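Side-chain contact in phiAB6 tailspike (Unidentified phage, PDB 5JS4), which probably recognises and fragments the exopolysaccharide of Acinetobacter baumannii as the trimeric, beta-helical tailspike of phage phiAB6: residues R568-A573 with Q579-D584. Residues are numbered along the deposited sequence; the frame is centred on the assembly and turned at random.
Sequences RRVIGA and QYLASD
Tyr580 and Ile571 meet across the twisted hairpin with the tyrosine ring presenting its edge: CD1 of the isoleucine lies in the ring plane, while CG1 stands 3.7 Å from Tyr580 CD2. The other flat group, the Arg568 guanidinium, receives CD2 of Leu581 over one face near its rim, the two side chains crossing at about a right angle. Ile571 reaches along the tyrosine because CG1 sits between its backbone N and carbonyl carbon (chi1 63°), and the same CD1 packs 3.6 Å from Ala582 CB. On the side of the sheet that carries Arg568, Leu581 CD1 rests 3.9 Å from Val570 CB, and the arginine's CG and CD pass alongside Ser583 OG.

Backbone hydrogen bonds join the two strands between these side-chain faces. Arg569 and Ala582 exchange a reciprocal pair, with Arg569 N 2.9 Å from Ala582 O. Ile571 N donates to Tyr580 O, but Tyr580 N bonds to Gly572 O at 2.9 Å, so two residues face one, as in a beta bulge.

Strand 566-573 is an outer strand of its sheet within the chain, but Arg568 and Arg569 pair in parallel with a strand of the second subunit, continuing the sheet across the interface. Tyr580 meets His598 edge-to-face beside malonic acid, probably from the crystallisation liquor, though it may mark a pocket. The hairpin thus combines apolar contacts on both faces with two adjacent arginines whose guanidinium groups form salt bridges to the second subunit, Arg568 to its Asp553 and Arg569 to its Asp584, which probably fasten the strands there.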
ATOM      1  N   ARG A 568     -20.769 -10.334  22.055  1.00  9.61           N
ATOM      2  CA  ARG A 568     -20.387 -11.654  22.529  1.00  9.98           C
ATOM      3  C   ARG A 568     -18.963 -11.578  23.049  1.00  9.90           C
ATOM      4  O   ARG A 568     -18.107 -10.927  22.454  1.00 12.34           O
ATOM      5  CB  ARG A 568     -20.498 -12.694  21.421  1.00 11.46           C
ATOM      6  CG  ARG A 568     -21.878 -12.771  20.784  1.00 12.45           C
ATOM      7  CD  ARG A 568     -22.087 -14.105  20.087  1.00 14.62           C
ATOM      8  NE  ARG A 568     -21.061 -14.351  19.080  1.00 15.84           N
ATOM      9  CZ  ARG A 568     -20.809 -15.538  18.528  1.00 17.91           C
ATOM     10  NH1 ARG A 568     -21.509 -16.615  18.874  1.00 20.13           N
ATOM     11  NH2 ARG A 568     -19.848 -15.652  17.620  1.00 18.77           N
ATOM     12  N   ARG A 569     -18.719 -12.242  24.170  1.00  9.02           N
ATOM     13  CA  ARG A 569     -17.428 -12.159  24.834  1.00  8.46           C
ATOM     14  C   ARG A 569     -17.060 -13.513  25.408  1.00  8.73           C
ATOM     15  O   ARG A 569     -17.891 -14.164  26.037  1.00  8.99           O
ATOM     16  CB  ARG A 569     -17.484 -11.111  25.941  1.00  8.48           C
ATOM     17  CG  ARG A 569     -16.197 -10.953  26.730  1.00  8.34           C
ATOM     18  CD  ARG A 569     -16.186  -9.627  27.471  1.00  8.52           C
ATOM     19  NE  ARG A 569     -15.297  -9.658  28.627  1.00  8.90           N
ATOM     20  CZ  ARG A 569     -15.109  -8.637  29.456  1.00  9.33           C
ATOM     21  NH1 ARG A 569     -15.725  -7.478  29.251  1.00  9.75           N
ATOM     22  NH2 ARG A 569     -14.285  -8.773  30.486  1.00  9.53           N
ATOM     23  N   VAL A 570     -15.817 -13.932  25.189  1.00  8.47           N
ATOM     24  CA  VAL A 570     -15.341 -15.198  25.752  1.00  8.84           C
ATOM     25  C   VAL A 570     -15.297 -15.094  27.275  1.00  9.01           C
ATOM     26  O   VAL A 570     -14.750 -14.134  27.825  1.00  9.49           O
ATOM     27  CB  VAL A 570     -13.969 -15.626  25.177  1.00  8.96           C
ATOM     28  CG1 VAL A 570     -12.864 -14.643  25.543  1.00  9.04           C
ATOM     29  CG2 VAL A 570     -13.609 -17.034  25.639  1.00  9.43           C
ATOM     30  N   ILE A 571     -15.911 -16.063  27.951  1.00  9.29           N
ATOM     31  CA  ILE A 571     -15.935 -16.078  29.418  1.00  9.79           C
ATOM     32  C   ILE A 571     -15.479 -17.402  30.031  1.00 10.41           C
ATOM     33  O   ILE A 571     -15.373 -17.513  31.248  1.00 11.43           O
ATOM     34  CB  ILE A 571     -17.333 -15.712  29.972  1.00  9.66           C
ATOM     35  CG1 ILE A 571     -18.395 -16.736  29.547  1.00 10.02           C
ATOM     36  CG2 ILE A 571     -17.726 -14.306  29.531  1.00  9.45           C
ATOM     37  CD1 ILE A 571     -19.675 -16.634  30.346  1.00 10.81           C
ATOM     38  N   GLY A 572     -15.222 -18.401  29.192  1.00 10.32           N
ATOM     39  CA  GLY A 572     -14.840 -19.719  29.679  1.00 10.92           C
ATOM     40  C   GLY A 572     -14.862 -20.751  28.574  1.00 12.21           C
ATOM     41  O   GLY A 572     -14.692 -20.419  27.400  1.00 12.42           O
ATOM     42  N   ALA A 573     -15.076 -22.007  28.964  1.00 13.76           N
ATOM     43  CA  ALA A 573     -15.118 -23.129  28.033  1.00 14.80           C
ATOM     44  C   ALA A 573     -16.412 -23.902  28.201  1.00 15.62           C
ATOM     45  O   ALA A 573     -16.966 -23.956  29.296  1.00 16.77           O
ATOM     46  CB  ALA A 573     -13.945 -24.061  28.284  1.00 15.92           C
ATOM     47  N   GLN A 579     -14.021 -22.699  23.353  1.00 16.20           N
ATOM     48  CA  GLN A 579     -14.335 -21.367  23.868  1.00 15.94           C
ATOM     49  C   GLN A 579     -15.840 -21.154  23.933  1.00 14.79           C
ATOM     50  O   GLN A 579     -16.556 -21.487  22.989  1.00 15.48           O
ATOM     51  CB  GLN A 579     -13.737 -20.292  22.967  1.00 17.77           C
ATOM     52  CG  GLN A 579     -12.225 -20.209  23.027  1.00 19.89           C
ATOM     53  CD  GLN A 579     -11.663 -19.138  22.111  1.00 22.78           C
ATOM     54  OE1 GLN A 579     -12.383 -18.554  21.294  1.00 27.87           O
ATOM     55  NE2 GLN A 579     -10.373 -18.871  22.244  1.00 21.73           N
ATOM     56  N   TYR A 580     -16.313 -20.602  25.047  1.00 12.89           N
ATOM     57  CA  TYR A 580     -17.709 -20.209  25.161  1.00 12.34           C
ATOM     58  C   TYR A 580     -17.803 -18.691  25.132  1.00 11.63           C
ATOM     59  O   TYR A 580     -17.287 -18.013  26.024  1.00 11.24           O
ATOM     60  CB  TYR A 580     -18.359 -20.743  26.440  1.00 12.70           C
ATOM     61  CG  TYR A 580     -19.789 -20.262  26.558  1.00 12.72           C
ATOM     62  CD1 TYR A 580     -20.768 -20.736  25.693  1.00 13.74           C
ATOM     63  CD2 TYR A 580     -20.150 -19.300  27.496  1.00 13.14           C
ATOM     64  CE1 TYR A 580     -22.072 -20.280  25.767  1.00 14.30           C
ATOM     65  CE2 TYR A 580     -21.455 -18.840  27.580  1.00 13.80           C
ATOM     66  CZ  TYR A 580     -22.409 -19.331  26.715  1.00 14.19           C
ATOM     67  OH  TYR A 580     -23.701 -18.873  26.793  1.00 15.97           O
ATOM     68  N   LEU A 581     -18.463 -18.173  24.101  1.00 11.54           N
ATOM     69  CA  LEU A 581     -18.724 -16.742  23.971  1.00 11.89           C
ATOM     70  C   LEU A 581     -20.142 -16.462  24.460  1.00 11.56           C
ATOM     71  O   LEU A 581     -21.105 -16.992  23.913  1.00 13.23           O
ATOM     72  CB  LEU A 581     -18.539 -16.276  22.523  1.00 13.84           C
ATOM     73  CG  LEU A 581     -17.102 -15.912  22.115  1.00 15.88           C
ATOM     74  CD1 LEU A 581     -16.148 -17.091  22.235  1.00 16.63           C
ATOM     75  CD2 LEU A 581     -17.075 -15.351  20.701  1.00 17.19           C
ATOM     76  N   ALA A 582     -20.252 -15.646  25.505  1.00 10.39           N
ATOM     77  CA  ALA A 582     -21.536 -15.284  26.096  1.00 10.36           C
ATOM     78  C   ALA A 582     -22.066 -14.019  25.443  1.00 10.07           C
ATOM     79  O   ALA A 582     -21.290 -13.159  25.035  1.00 12.24           O
ATOM     80  CB  ALA A 582     -21.381 -15.070  27.589  1.00 10.95           C
ATOM     81  N   SER A 583     -23.390 -13.903  25.381  1.00  8.84           N
ATOM     82  CA  SER A 583     -24.057 -12.780  24.722  1.00  8.70           C
ATOM     83  C   SER A 583     -24.663 -11.825  25.736  1.00  8.31           C
ATOM     84  O   SER A 583     -25.269 -12.259  26.715  1.00  8.24           O
ATOM     85  CB  SER A 583     -25.160 -13.293  23.795  1.00  9.53           C
ATOM     86  OG  SER A 583     -24.608 -14.000  22.702  1.00 11.77           O
ATOM     87  N   ASP A 584     -24.516 -10.525  25.491  1.00  8.22           N
ATOM     88  CA  ASP A 584     -25.156  -9.529  26.337  1.00  8.13           C
ATOM     89  C   ASP A 584     -26.499  -9.083  25.749  1.00  8.51           C
ATOM     90  O   ASP A 584     -26.923  -9.547  24.679  1.00  9.11           O
ATOM     91  CB  ASP A 584     -24.195  -8.361  26.655  1.00  8.35           C
ATOM     92  CG  ASP A 584     -24.161  -7.271  25.591  1.00  8.45           C
ATOM     93  OD1 ASP A 584     -24.635  -7.470  24.453  1.00  9.18           O
ATOM     94  OD2 ASP A 584     -23.642  -6.174  25.918  1.00  8.99           O
TER